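Local structure of putative L-alanine-DL-glutamate epimerase (Burkholderia xenovorans, 3GO2) at residues 317-322 / 342-347; 118-123 / 364-369; 292-297 / 326-331; 313-318 / 336-341. The protein probably acts as a racemase or epimerase of the mandelate racemase/muconate lactonizing enzyme family and binds magnesium ions. One frame throughout, in Å; residues are numbered along the deposited sequence.

Contact 1 of 4, residues 317-322 / 342-347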
loop_
_atom_site.group_PDB
_atom_site.type_symbol
_atom_site.label_atom_id
_atom_site.label_comp_id
_atom_site.label_asym_id
_atom_site.label_seq_id
_atom_site.Cartn_x
_atom_site.Cartn_y
_atom_site.Cartn_z
ATOM N N PRO A 317 -5.717 -19.723 -24.940
ATOM C CA PRO A 317 -4.482 -20.470 -25.226
ATOM C C PRO A 317 -3.589 -19.826 -26.262
ATOM O O PRO A 317 -4.075 -19.152 -27.191
ATOM C CB PRO A 317 -4.986 -21.806 -25.791
ATOM C CG PRO A 317 -6.400 -21.796 -25.665
ATOM C CD PRO A 317 -6.925 -20.492 -25.266
ATOM N N HIS A 318 -2.279 -20.016 -26.076
ATOM C CA HIS A 318 -1.273 -19.661 -27.056
ATOM C C HIS A 318 -1.112 -20.876 -27.974
ATOM O O HIS A 318 -0.736 -21.973 -27.539
ATOM C CB HIS A 318 0.022 -19.343 -26.339
ATOM C CG HIS A 318 1.069 -18.750 -27.207
ATOM N ND1 HIS A 318 2.404 -18.808 -26.879
ATOM C CD2 HIS A 318 0.989 -18.025 -28.352
ATOM C CE1 HIS A 318 3.100 -18.142 -27.779
ATOM N NE2 HIS A 318 2.273 -17.672 -28.694
ATOM N N ASN A 319 -1.410 -20.695 -29.252
ATOM C CA ASN A 319 -1.475 -21.831 -30.155
ATOM C C ASN A 319 -1.079 -21.419 -31.550
ATOM O O ASN A 319 -1.893 -20.855 -32.270
ATOM C CB ASN A 319 -2.899 -22.384 -30.160
ATOM C CG ASN A 319 -3.032 -23.629 -30.993
ATOM O OD1 ASN A 319 -2.280 -24.573 -30.811
ATOM N ND2 ASN A 319 -3.974 -23.627 -31.928
ATOM N N PHE A 320 0.167 -21.698 -31.920
ATOM C CA PHE A 320 0.696 -21.268 -33.216
ATOM C C PHE A 320 1.727 -22.258 -33.780
ATOM O O PHE A 320 2.676 -21.892 -34.478
ATOM C CB PHE A 320 1.219 -19.823 -33.132
ATOM C CG PHE A 320 2.545 -19.668 -32.457
ATOM C CD1 PHE A 320 3.671 -19.263 -33.191
ATOM C CD2 PHE A 320 2.695 -19.923 -31.103
ATOM C CE1 PHE A 320 4.904 -19.112 -32.556
ATOM C CE2 PHE A 320 3.931 -19.782 -30.489
ATOM C CZ PHE A 320 5.019 -19.393 -31.208
ATOM N N TYR A 321 1.495 -23.532 -33.494
ATOM C CA TYR A 321 2.419 -24.589 -33.838
ATOM C C TYR A 321 1.683 -25.569 -34.768
ATOM O O TYR A 321 0.867 -25.155 -35.604
ATOM C CB TYR A 321 2.860 -25.279 -32.548
ATOM C CG TYR A 321 3.224 -24.364 -31.374
ATOM C CD1 TYR A 321 4.503 -23.823 -31.274
ATOM C CD2 TYR A 321 2.294 -24.095 -30.339
ATOM C CE1 TYR A 321 4.883 -22.999 -30.161
ATOM C CE2 TYR A 321 2.634 -23.258 -29.224
ATOM C CZ TYR A 321 3.943 -22.727 -29.149
ATOM O OH TYR A 321 4.340 -21.932 -28.073
ATOM N N GLY A 322 1.939 -26.866 -34.616
ATOM C CA GLY A 322 1.327 -27.870 -35.479
ATOM C C GLY A 322 -0.037 -28.340 -35.008
ATOM O O GLY A 322 -0.574 -27.872 -33.994
ATOM N N MET A 342 -9.845 -18.813 -28.596
ATOM C CA MET A 342 -8.668 -19.666 -28.854
ATOM C C MET A 342 -7.930 -19.236 -30.126
ATOM O O MET A 342 -8.517 -19.054 -31.186
ATOM C CB MET A 342 -9.018 -21.169 -28.939
ATOM C CG MET A 342 -7.819 -22.097 -29.309
ATOM S SD MET A 342 -8.232 -23.844 -28.986
ATOM C CE MET A 342 -7.090 -24.576 -30.220
ATOM N N GLU A 343 -6.628 -19.051 -29.993
ATOM C CA GLU A 343 -5.759 -18.788 -31.127
ATOM C C GLU A 343 -5.610 -20.000 -32.023
ATOM O O GLU A 343 -5.476 -21.097 -31.546
ATOM C CB GLU A 343 -4.355 -18.434 -30.598
ATOM C CG GLU A 343 -3.378 -18.022 -31.700
ATOM C CD GLU A 343 -2.015 -17.630 -31.171
ATOM O OE1 GLU A 343 -1.672 -18.031 -30.032
ATOM O OE2 GLU A 343 -1.295 -16.918 -31.908
ATOM N N THR A 344 -5.557 -19.794 -33.333
ATOM C CA THR A 344 -5.086 -20.866 -34.214
ATOM C C THR A 344 -4.529 -20.242 -35.488
ATOM O O THR A 344 -4.958 -19.161 -35.876
ATOM C CB THR A 344 -6.212 -21.890 -34.523
ATOM O OG1 THR A 344 -5.639 -23.100 -35.000
ATOM C CG2 THR A 344 -7.202 -21.341 -35.553
ATOM N N ASP A 345 -3.588 -20.920 -36.124
ATOM C CA ASP A 345 -3.088 -20.486 -37.442
ATOM C C ASP A 345 -3.897 -21.224 -38.479
ATOM O O ASP A 345 -3.989 -22.464 -38.470
ATOM C CB ASP A 345 -1.596 -20.803 -37.594
ATOM C CG ASP A 345 -0.710 -19.871 -36.781
ATOM O OD1 ASP A 345 -1.094 -18.701 -36.551
ATOM O OD2 ASP A 345 0.408 -20.290 -36.405
ATOM N N ILE A 346 -4.501 -20.474 -39.386
ATOM C CA ILE A 346 -5.290 -21.075 -40.452
ATOM C C ILE A 346 -4.405 -21.331 -41.688
ATOM O O ILE A 346 -4.711 -22.224 -42.498
ATOM C CB ILE A 346 -6.543 -20.202 -40.742
ATOM C CG1 ILE A 346 -7.538 -20.276 -39.571
ATOM C CG2 ILE A 346 -7.228 -20.618 -42.029
ATOM C CD1 ILE A 346 -7.990 -21.691 -39.176
ATOM N N ASP A 347 -3.319 -20.569 -41.819
ATOM C CA ASP A 347 -2.284 -20.831 -42.829
ATOM C C ASP A 347 -1.479 -22.058 -42.398
ATOM O O ASP A 347 -0.852 -22.059 -41.325
ATOM C CB ASP A 347 -1.362 -19.632 -43.017
ATOM C CG ASP A 347 -2.099 -18.378 -43.482
ATOM O OD1 ASP A 347 -2.561 -18.367 -44.649
ATOM O OD2 ASP A 347 -2.210 -17.418 -42.669
HETATM O O HOH W 1 1.031 -22.803 -37.072
#
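Glu-343 and Asn-319 are joined by two hydrogen bonds in the enolase-type barrel, where the loop leaving strand 314-317 runs beside strand 342-344; the two paths differ in direction by 17°. Asn-319 N donates to Glu-343 OE1 (2.8 Å) on an almost straight line, reaching the oxygen from above the carboxylate plane. From the side chain, Asn-319 ND2 donates to Glu-343 O (3.0 Å), with the acceptor lying in the amide plane. The CG of Glu-343 is anti to its backbone N (chi1 -175°), and the chain stays extended beyond it. At the far end of this chain OE1 lies in the plane of the His-318 ring, 3.1 Å from His-318 CD2 at the ring edge, and ring and carboxylate are nearly coplanar, 19° apart. Pro-317 CG packs on Met-342 CG at 3.9 Å. Further out, Ser-124 OG bonds Glu-343 OE2, Asp-292 OD1 holds both His-318 ND1 and Tyr-321 OH, and His-125 ND1 bonds Asp-345 OD1. The Asp-292/His-318 pair, the nearest His-318 side-chain atom about 4 Å from a magnesium ion, is consistent with the His-Asp dyad of mandelate racemase. Past Phe-320, water 1 donates to Tyr-321 O (2.8 Å) and to Asp-345 OD2 (2.7 Å).

Contact 2 of 4, residues 118-123 / 364-369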
loop_
_atom_site.group_PDB
_atom_site.type_symbol
_atom_site.label_atom_id
_atom_site.label_comp_id
_atom_site.label_asym_id
_atom_site.label_seq_id
_atom_site.Cartn_x
_atom_site.Cartn_y
_atom_site.Cartn_z
ATOM N N ARG A 118 -17.675 -26.764 -29.047
ATOM C CA ARG A 118 -17.024 -26.000 -30.098
ATOM C C ARG A 118 -16.382 -24.787 -29.455
ATOM O O ARG A 118 -16.886 -24.285 -28.440
ATOM C CB ARG A 118 -18.051 -25.562 -31.135
ATOM C CG ARG A 118 -18.767 -26.748 -31.776
ATOM C CD ARG A 118 -19.430 -26.369 -33.053
ATOM N NE ARG A 118 -20.026 -27.553 -33.665
ATOM C CZ ARG A 118 -20.540 -27.579 -34.888
ATOM N NH1 ARG A 118 -20.513 -26.488 -35.639
ATOM N NH2 ARG A 118 -21.058 -28.712 -35.371
ATOM N N VAL A 119 -15.307 -24.295 -30.056
ATOM C CA VAL A 119 -14.515 -23.213 -29.473
ATOM C C VAL A 119 -14.333 -22.093 -30.486
ATOM O O VAL A 119 -13.783 -22.320 -31.557
ATOM C CB VAL A 119 -13.104 -23.760 -29.060
ATOM C CG1 VAL A 119 -12.234 -22.640 -28.530
ATOM C CG2 VAL A 119 -13.234 -24.888 -28.018
ATOM N N PRO A 120 -14.781 -20.870 -30.166
ATOM C CA PRO A 120 -14.498 -19.798 -31.122
ATOM C C PRO A 120 -13.003 -19.549 -31.197
ATOM O O PRO A 120 -12.299 -19.586 -30.174
ATOM C CB PRO A 120 -15.221 -18.580 -30.539
ATOM C CG PRO A 120 -16.223 -19.162 -29.606
ATOM C CD PRO A 120 -15.583 -20.387 -29.031
ATOM N N VAL A 121 -12.533 -19.334 -32.420
ATOM C CA VAL A 121 -11.140 -19.047 -32.662
ATOM C C VAL A 121 -10.928 -17.681 -33.283
ATOM O O VAL A 121 -11.866 -17.005 -33.720
ATOM C CB VAL A 121 -10.437 -20.134 -33.528
ATOM C CG1 VAL A 121 -10.498 -21.474 -32.830
ATOM C CG2 VAL A 121 -11.024 -20.209 -34.939
ATOM N N TYR A 122 -9.672 -17.265 -33.271
ATOM C CA TYR A 122 -9.207 -16.198 -34.150
ATOM C C TYR A 122 -8.109 -16.751 -35.045
ATOM O O TYR A 122 -7.338 -17.624 -34.634
ATOM C CB TYR A 122 -8.748 -14.961 -33.368
ATOM C CG TYR A 122 -7.486 -15.043 -32.510
ATOM C CD1 TYR A 122 -6.227 -14.782 -33.050
ATOM C CD2 TYR A 122 -7.563 -15.352 -31.157
ATOM C CE1 TYR A 122 -5.083 -14.830 -32.277
ATOM C CE2 TYR A 122 -6.417 -15.377 -30.369
ATOM C CZ TYR A 122 -5.191 -15.108 -30.924
ATOM O OH TYR A 122 -4.057 -15.157 -30.129
ATOM N N TRP A 123 -8.091 -16.288 -36.290
ATOM C CA TRP A 123 -7.087 -16.656 -37.259
ATOM C C TRP A 123 -5.864 -15.782 -36.990
ATOM O O TRP A 123 -5.869 -14.563 -37.263
ATOM C CB TRP A 123 -7.655 -16.454 -38.683
ATOM C CG TRP A 123 -6.717 -16.650 -39.828
ATOM C CD1 TRP A 123 -5.353 -16.767 -39.794
ATOM C CD2 TRP A 123 -7.084 -16.720 -41.217
ATOM N NE1 TRP A 123 -4.856 -16.894 -41.069
ATOM C CE2 TRP A 123 -5.897 -16.862 -41.959
ATOM C CE3 TRP A 123 -8.306 -16.671 -41.895
ATOM C CZ2 TRP A 123 -5.891 -16.977 -43.369
ATOM C CZ3 TRP A 123 -8.300 -16.784 -43.287
ATOM C CH2 TRP A 123 -7.107 -16.935 -43.999
ATOM N N ASN A 364 -17.940 -22.435 -39.310
ATOM C CA ASN A 364 -18.506 -21.137 -38.942
ATOM C C ASN A 364 -17.662 -20.421 -37.894
ATOM O O ASN A 364 -18.186 -19.903 -36.911
ATOM C CB ASN A 364 -19.933 -21.303 -38.415
ATOM C CG ASN A 364 -20.681 -19.965 -38.250
ATOM O OD1 ASN A 364 -20.356 -18.970 -38.897
ATOM N ND2 ASN A 364 -21.694 -19.948 -37.379
ATOM N N GLY A 365 -16.352 -20.455 -38.089
ATOM C CA GLY A 365 -15.431 -19.742 -37.244
ATOM C C GLY A 365 -15.131 -20.393 -35.916
ATOM O O GLY A 365 -14.573 -19.730 -35.034
ATOM N N GLU A 366 -15.506 -21.662 -35.749
ATOM C CA GLU A 366 -15.286 -22.345 -34.464
ATOM C C GLU A 366 -14.553 -23.646 -34.696
ATOM O O GLU A 366 -14.707 -24.267 -35.737
ATOM C CB GLU A 366 -16.593 -22.663 -33.761
ATOM C CG GLU A 366 -17.460 -21.442 -33.460
ATOM C CD GLU A 366 -18.649 -21.797 -32.608
ATOM O OE1 GLU A 366 -19.363 -22.749 -32.955
ATOM O OE2 GLU A 366 -18.864 -21.127 -31.584
ATOM N N LEU A 367 -13.730 -24.035 -33.724
ATOM C CA LEU A 367 -13.067 -25.322 -33.760
ATOM C C LEU A 367 -13.968 -26.376 -33.141
ATOM O O LEU A 367 -14.514 -26.178 -32.050
ATOM C CB LEU A 367 -11.744 -25.267 -32.982
ATOM C CG LEU A 367 -10.938 -26.551 -32.746
ATOM C CD1 LEU A 367 -10.435 -27.192 -34.050
ATOM C CD2 LEU A 367 -9.738 -26.241 -31.806
ATOM N N ILE A 368 -14.116 -27.513 -33.823
ATOM C CA ILE A 368 -14.900 -28.627 -33.309
ATOM C C ILE A 368 -13.989 -29.420 -32.389
ATOM O O ILE A 368 -12.869 -29.746 -32.760
ATOM C CB ILE A 368 -15.362 -29.547 -34.461
ATOM C CG1 ILE A 368 -16.225 -28.780 -35.443
ATOM C CG2 ILE A 368 -16.040 -30.809 -33.915
ATOM C CD1 ILE A 368 -17.417 -28.229 -34.866
ATOM N N ILE A 369 -14.445 -29.703 -31.180
ATOM C CA ILE A 369 -13.639 -30.468 -30.213
ATOM C C ILE A 369 -13.841 -31.947 -30.489
ATOM O O ILE A 369 -14.977 -32.425 -30.449
ATOM C CB ILE A 369 -14.077 -30.153 -28.775
ATOM C CG1 ILE A 369 -13.974 -28.652 -28.521
ATOM C CG2 ILE A 369 -13.235 -30.974 -27.733
ATOM C CD1 ILE A 369 -12.681 -28.043 -28.924
HETATM O O HOH W 2 -19.762 -23.690 -35.250
HETATM O O HOH W 3 -13.394 -17.340 -35.852
#
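Arg-118 and Ile-368 share one first torsion: chi1 is -59° and -60°, leaving Arg-118 CG and Ile-368 CG1 beside their own backbone N, and the two side chains run alongside each other in the same direction. Ile-368 CD1 lies over one guanidinium face, offset toward the rim; its 3.0 Å to Arg-118 NE is unusually short, so the exact placing is doubtful. At the guanidinium edge, in plane, water 2 accepts from Arg-118 NH1 (2.9 Å) and lies a very short 2.5 Å from Glu-366 OE1, a probable bridge between opposite charges whose closest atoms, Arg-118 NH1 and Glu-366 OE1, remain 4.7 Å apart. Backbone bonds fix this register: Val-119 N donates to Leu-367 O (2.9 Å) and Leu-367 N to Val-119 O (2.8 Å), a hydrogen-bonded antiparallel pair. A weak bond from Val-121 N to Gly-365 O follows, and water 3 donates to Val-121 O and Gly-365 O. Val-121 CG1 packs on Leu-367 CB at 4.0 Å. On the other face, Val-119 and Leu-367 meet helix 323-335. Strand 118-123 also pairs with strand 342-344, both consistent with neighbouring strands of the enolase-type barrel, and 366-368 adds an antiparallel strand to the edge of 118-123.

Contact 3 of 4, residues 292-297 / 326-331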
loop_
_atom_site.group_PDB
_atom_site.type_symbol
_atom_site.label_atom_id
_atom_site.label_comp_id
_atom_site.label_asym_id
_atom_site.label_seq_id
_atom_site.Cartn_x
_atom_site.Cartn_y
_atom_site.Cartn_z
ATOM N N ASP A 292 0.109 -20.343 -22.145
ATOM C CA ASP A 292 0.743 -21.292 -23.078
ATOM C C ASP A 292 0.750 -22.665 -22.399
ATOM O O ASP A 292 1.554 -22.937 -21.513
ATOM C CB ASP A 292 2.126 -20.837 -23.511
ATOM C CG ASP A 292 2.640 -21.636 -24.694
ATOM O OD1 ASP A 292 3.177 -21.054 -25.668
ATOM O OD2 ASP A 292 2.411 -22.858 -24.670
ATOM N N THR A 293 -0.212 -23.495 -22.792
ATOM C CA THR A 293 -0.384 -24.811 -22.216
ATOM C C THR A 293 0.620 -25.801 -22.788
ATOM O O THR A 293 0.877 -26.843 -22.189
ATOM C CB THR A 293 -1.819 -25.375 -22.389
ATOM O OG1 THR A 293 -1.974 -25.952 -23.687
ATOM C CG2 THR A 293 -2.888 -24.310 -22.127
ATOM N N ILE A 294 1.160 -25.494 -23.962
ATOM C CA ILE A 294 2.217 -26.296 -24.569
ATOM C C ILE A 294 3.504 -26.180 -23.718
ATOM O O ILE A 294 4.184 -27.171 -23.426
ATOM C CB ILE A 294 2.469 -25.809 -26.021
ATOM C CG1 ILE A 294 1.195 -25.875 -26.866
ATOM C CG2 ILE A 294 3.620 -26.581 -26.658
ATOM C CD1 ILE A 294 0.408 -27.193 -26.768
ATOM N N TRP A 295 3.814 -24.961 -23.307
ATOM C CA TRP A 295 4.909 -24.684 -22.400
ATOM C C TRP A 295 4.650 -25.196 -20.960
ATOM O O TRP A 295 5.518 -25.808 -20.336
ATOM C CB TRP A 295 5.103 -23.169 -22.338
ATOM C CG TRP A 295 5.870 -22.599 -23.478
ATOM C CD1 TRP A 295 6.048 -23.146 -24.716
ATOM C CD2 TRP A 295 6.595 -21.369 -23.473
ATOM N NE1 TRP A 295 6.851 -22.328 -25.483
ATOM C CE2 TRP A 295 7.198 -21.231 -24.735
ATOM C CE3 TRP A 295 6.789 -20.366 -22.513
ATOM C CZ2 TRP A 295 8.002 -20.131 -25.063
ATOM C CZ3 TRP A 295 7.602 -19.292 -22.837
ATOM C CH2 TRP A 295 8.180 -19.181 -24.100
ATOM N N ASN A 296 3.474 -24.874 -20.413
ATOM C CA ASN A 296 3.195 -25.148 -18.982
ATOM C C ASN A 296 2.838 -26.591 -18.660
ATOM O O ASN A 296 3.037 -27.061 -17.537
ATOM C CB ASN A 296 2.080 -24.225 -18.478
ATOM C CG ASN A 296 2.601 -22.890 -18.015
ATOM O OD1 ASN A 296 3.009 -22.750 -16.860
ATOM N ND2 ASN A 296 2.531 -21.893 -18.885
ATOM N N GLY A 297 2.304 -27.297 -19.659
ATOM C CA GLY A 297 1.537 -28.509 -19.424
ATOM C C GLY A 297 0.095 -28.128 -19.189
ATOM O O GLY A 297 -0.223 -27.132 -18.516
ATOM N N THR A 326 -2.683 -27.774 -31.562
ATOM C CA THR A 326 -4.065 -27.305 -31.657
ATOM C C THR A 326 -4.998 -28.232 -30.909
ATOM O O THR A 326 -5.908 -27.768 -30.182
ATOM C CB THR A 326 -4.518 -27.164 -33.133
ATOM O OG1 THR A 326 -3.730 -26.159 -33.771
ATOM C CG2 THR A 326 -5.992 -26.757 -33.220
ATOM N N MET A 327 -4.779 -29.543 -31.048
ATOM C CA MET A 327 -5.651 -30.511 -30.368
ATOM C C MET A 327 -5.398 -30.498 -28.845
ATOM O O MET A 327 -6.325 -30.626 -28.065
ATOM C CB MET A 327 -5.505 -31.897 -30.983
ATOM C CG MET A 327 -5.917 -31.959 -32.424
ATOM S SD MET A 327 -7.631 -31.402 -32.782
ATOM C CE MET A 327 -8.068 -32.616 -34.096
ATOM N N ILE A 328 -4.162 -30.275 -28.426
ATOM C CA ILE A 328 -3.876 -30.141 -26.991
ATOM C C ILE A 328 -4.690 -28.983 -26.415
ATOM O O ILE A 328 -5.416 -29.120 -25.412
ATOM C CB ILE A 328 -2.356 -29.942 -26.765
ATOM C CG1 ILE A 328 -1.630 -31.241 -27.071
ATOM C CG2 ILE A 328 -2.013 -29.548 -25.308
ATOM C CD1 ILE A 328 -0.107 -31.096 -27.139
ATOM N N ASN A 329 -4.571 -27.846 -27.088
ATOM C CA ASN A 329 -5.264 -26.628 -26.688
ATOM C C ASN A 329 -6.778 -26.753 -26.791
ATOM O O ASN A 329 -7.511 -26.180 -25.973
ATOM C CB ASN A 329 -4.732 -25.455 -27.495
ATOM C CG ASN A 329 -3.403 -24.959 -26.981
ATOM O OD1 ASN A 329 -3.263 -24.673 -25.785
ATOM N ND2 ASN A 329 -2.408 -24.881 -27.857
ATOM N N ALA A 330 -7.273 -27.505 -27.781
ATOM C CA ALA A 330 -8.720 -27.738 -27.889
ATOM C C ALA A 330 -9.274 -28.423 -26.650
ATOM O O ALA A 330 -10.387 -28.118 -26.201
ATOM C CB ALA A 330 -9.048 -28.564 -29.117
ATOM N N ASN A 331 -8.519 -29.362 -26.086
ATOM C CA ASN A 331 -8.982 -30.051 -24.908
ATOM C C ASN A 331 -8.997 -29.159 -23.656
ATOM O O ASN A 331 -9.916 -29.224 -22.850
ATOM C CB ASN A 331 -8.181 -31.339 -24.672
ATOM C CG ASN A 331 -8.613 -32.457 -25.603
ATOM O OD1 ASN A 331 -9.495 -33.244 -25.256
ATOM N ND2 ASN A 331 -8.015 -32.531 -26.795
HETATM O O HOH W 4 -1.239 -23.118 -25.288
#
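Thr-293 and Asn-329 cross obliquely, hydroxyl against amide oxygen. With chi1 at 82°, Thr-293 OG1 stands between its own backbone N and carbonyl carbon, and it donates to Asn-329 OD1 at 2.8 Å. The approach is from above the plane of that carbonyl, 45° out of it. Water 4 accepts from Thr-293 N at 2.7 Å and lies 2.6 Å from Asn-329 OD1, to which it may donate. The other branch of the amide, ND2, donates to Asn-319 OD1, which fixes the rotation of the group. Ile-294 comes across Asn-329 at about a right angle, its CD1 lying 3.8 Å from Asn-329 ND2, and the same methyl rests on Ile-328 CG2 at 3.7 Å. Thr-293 OG1 is 3.9 Å from Ile-328 CG2, and each of two adjacent residues on the short helix meets both of two adjacent residues on the longer one. Behind this, Asp-292 OD2 accepts from Trp-295 N (2.9 Å, 166°), while Asn-296 N and ND2 reach Asp-292 O from opposite faces of its plane. Trp-295 packs on Pro-78 of the second subunit. The arrangement is an Asp N-cap on the short helix 293-296, which follows barrel strand 288-291 and is packed against helix 323-335 of the enolase-type barrel.

Contact 4 of 4, residues 313-318 / 336-341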
loop_
_atom_site.group_PDB
_atom_site.type_symbol
_atom_site.label_atom_id
_atom_site.label_comp_id
_atom_site.label_asym_id
_atom_site.label_seq_id
_atom_site.Cartn_x
_atom_site.Cartn_y
_atom_site.Cartn_z
ATOM N N ILE A 313 -10.812 -12.950 -14.681
ATOM C CA ILE A 313 -10.062 -12.799 -15.902
ATOM C C ILE A 313 -10.264 -14.044 -16.756
ATOM O O ILE A 313 -10.100 -15.153 -16.267
ATOM C CB ILE A 313 -8.544 -12.648 -15.574
ATOM C CG1 ILE A 313 -8.298 -11.366 -14.779
ATOM C CG2 ILE A 313 -7.691 -12.689 -16.843
ATOM C CD1 ILE A 313 -6.885 -11.255 -14.215
ATOM N N ASN A 314 -10.640 -13.851 -18.018
ATOM C CA ASN A 314 -10.752 -14.953 -18.949
ATOM C C ASN A 314 -9.406 -15.197 -19.616
ATOM O O ASN A 314 -8.557 -14.285 -19.727
ATOM C CB ASN A 314 -11.840 -14.657 -19.997
ATOM C CG ASN A 314 -13.236 -14.771 -19.421
ATOM O OD1 ASN A 314 -13.401 -15.190 -18.283
ATOM N ND2 ASN A 314 -14.250 -14.374 -20.202
ATOM N N VAL A 315 -9.214 -16.440 -20.058
ATOM C CA VAL A 315 -7.909 -16.885 -20.578
ATOM C C VAL A 315 -8.015 -17.315 -22.022
ATOM O O VAL A 315 -9.104 -17.682 -22.495
ATOM C CB VAL A 315 -7.330 -18.044 -19.733
ATOM C CG1 VAL A 315 -7.189 -17.631 -18.290
ATOM C CG2 VAL A 315 -8.220 -19.295 -19.831
ATOM N N ALA A 316 -6.902 -17.253 -22.738
ATOM C CA ALA A 316 -6.858 -17.712 -24.127
ATOM C C ALA A 316 -5.597 -18.545 -24.313
ATOM O O ALA A 316 -4.524 -18.118 -23.927
ATOM C CB ALA A 316 -6.840 -16.533 -25.098
ATOM N N PRO A 317 -5.717 -19.723 -24.940
ATOM C CA PRO A 317 -4.482 -20.470 -25.226
ATOM C C PRO A 317 -3.589 -19.826 -26.262
ATOM O O PRO A 317 -4.075 -19.152 -27.191
ATOM C CB PRO A 317 -4.986 -21.806 -25.791
ATOM C CG PRO A 317 -6.400 -21.796 -25.665
ATOM C CD PRO A 317 -6.925 -20.492 -25.266
ATOM N N HIS A 318 -2.279 -20.016 -26.076
ATOM C CA HIS A 318 -1.273 -19.661 -27.056
ATOM C C HIS A 318 -1.112 -20.876 -27.974
ATOM O O HIS A 318 -0.736 -21.973 -27.539
ATOM C CB HIS A 318 0.022 -19.343 -26.339
ATOM C CG HIS A 318 1.069 -18.750 -27.207
ATOM N ND1 HIS A 318 2.404 -18.808 -26.879
ATOM C CD2 HIS A 318 0.989 -18.025 -28.352
ATOM C CE1 HIS A 318 3.100 -18.142 -27.779
ATOM N NE2 HIS A 318 2.273 -17.672 -28.694
ATOM N N VAL A 336 -12.300 -25.325 -19.735
ATOM C CA VAL A 336 -12.139 -24.076 -18.967
ATOM C C VAL A 336 -13.373 -23.176 -19.079
ATOM O O VAL A 336 -13.712 -22.766 -20.183
ATOM C CB VAL A 336 -10.902 -23.314 -19.437
ATOM C CG1 VAL A 336 -10.877 -21.935 -18.823
ATOM C CG2 VAL A 336 -9.635 -24.121 -19.055
ATOM N N PRO A 337 -14.065 -22.856 -17.950
ATOM C CA PRO A 337 -15.236 -21.988 -18.106
ATOM C C PRO A 337 -14.869 -20.594 -18.581
ATOM O O PRO A 337 -15.537 -20.048 -19.471
ATOM C CB PRO A 337 -15.822 -21.895 -16.686
ATOM C CG PRO A 337 -14.695 -22.243 -15.790
ATOM C CD PRO A 337 -13.884 -23.264 -16.549
ATOM N N ASN A 338 -13.819 -20.031 -18.005
ATOM C CA ASN A 338 -13.440 -18.639 -18.240
ATOM C C ASN A 338 -12.549 -18.497 -19.487
ATOM O O ASN A 338 -11.414 -18.055 -19.408
ATOM C CB ASN A 338 -12.792 -18.024 -16.977
ATOM C CG ASN A 338 -11.602 -18.844 -16.436
ATOM O OD1 ASN A 338 -11.691 -20.068 -16.318
ATOM N ND2 ASN A 338 -10.516 -18.161 -16.074
ATOM N N LEU A 339 -13.090 -18.906 -20.643
ATOM C CA LEU A 339 -12.357 -18.939 -21.905
ATOM C C LEU A 339 -12.696 -17.722 -22.761
ATOM O O LEU A 339 -13.854 -17.543 -23.179
ATOM C CB LEU A 339 -12.674 -20.218 -22.688
ATOM C CG LEU A 339 -12.031 -20.360 -24.068
ATOM C CD1 LEU A 339 -10.529 -20.667 -23.975
ATOM C CD2 LEU A 339 -12.756 -21.453 -24.881
ATOM N N ARG A 340 -11.694 -16.897 -23.051
ATOM C CA ARG A 340 -11.919 -15.709 -23.873
ATOM C C ARG A 340 -12.187 -16.043 -25.338
ATOM O O ARG A 340 -13.164 -15.543 -25.947
ATOM C CB ARG A 340 -10.705 -14.741 -23.821
ATOM C CG ARG A 340 -10.949 -13.455 -24.633
ATOM C CD ARG A 340 -12.068 -12.663 -24.009
ATOM N NE ARG A 340 -12.511 -11.508 -24.770
ATOM C CZ ARG A 340 -13.484 -11.517 -25.684
ATOM N NH1 ARG A 340 -14.081 -12.649 -26.044
ATOM N NH2 ARG A 340 -13.837 -10.389 -26.269
ATOM N N ILE A 341 -11.284 -16.848 -25.890
ATOM C CA ILE A 341 -11.192 -17.186 -27.321
ATOM C C ILE A 341 -9.985 -18.115 -27.460
ATOM O O ILE A 341 -9.186 -18.201 -26.528
ATOM C CB ILE A 341 -10.996 -15.926 -28.185
ATOM C CG1 ILE A 341 -11.227 -16.215 -29.661
ATOM C CG2 ILE A 341 -9.604 -15.315 -28.000
ATOM C CD1 ILE A 341 -11.485 -14.928 -30.470
#
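Asn-338 reaches back to Ile-313 and Asn-314 where the chain, having passed from strand 314-317 through helix 323-335, returns toward the next strand in a beta-alpha-beta unit of the enolase-type barrel. Its CB lies 3.2 Å from Asn-314 OD1. Chi1 of 54° sets CG between the backbone N and the carbonyl carbon, and at the tip ND2 donates to Ile-313 O at 3.0 Å and 170°, in the carbonyl plane as well as its own amide plane. ND2 has a second acceptor, Ala-305 O, and Val-315 CG1 stands 4.0 Å from ND2. Asn-338 is also the centre of an inverse gamma turn, and Asn-338 O accepts from Val-315 N (2.8 Å). Val-315 O in turn accepts from Arg-340 N (2.8 Å), giving a single bridge between Val-315 and Leu-339. Val-315 CG2 packs on Val-336 CG1 at 3.9 Å, the two side chains crossing at about a right angle. A third subunit adds to this buried site: Arg-340 NE forms a salt bridge with Glu-227 of that subunit, and Asn-314 ND2 bonds Asn-190 OD1 of the same subunit. Ile-341 O, buried without a hydrogen-bond partner, lies 3.2 Å from Ala-316 CB and 3.5 Å from Pro-317 CD.

How the contacts relate
All four contacts cluster in one part of the enolase-type barrel, their centres 10 to 15 Å apart. Contacts 1, 3 and 4 follow the chain from strand 288-291 through strand 314-317 and helix 323-335 to strand 342-344. Contacts 1 and 4 overlap at the end of strand 314-317, sharing Pro-317 and His-318, while contact 3 alternates in sequence with both. Contact 2 spans the longest separation, 118-123 with 364-369, and encloses the others. It joins contact 1 through neighbouring strands 342-344 and 118-123, and contact 3 through Leu-367 and Ile-369 on Ala-330. Together they connect residues around the magnesium-binding centre with helix 323-335 and subunit interfaces.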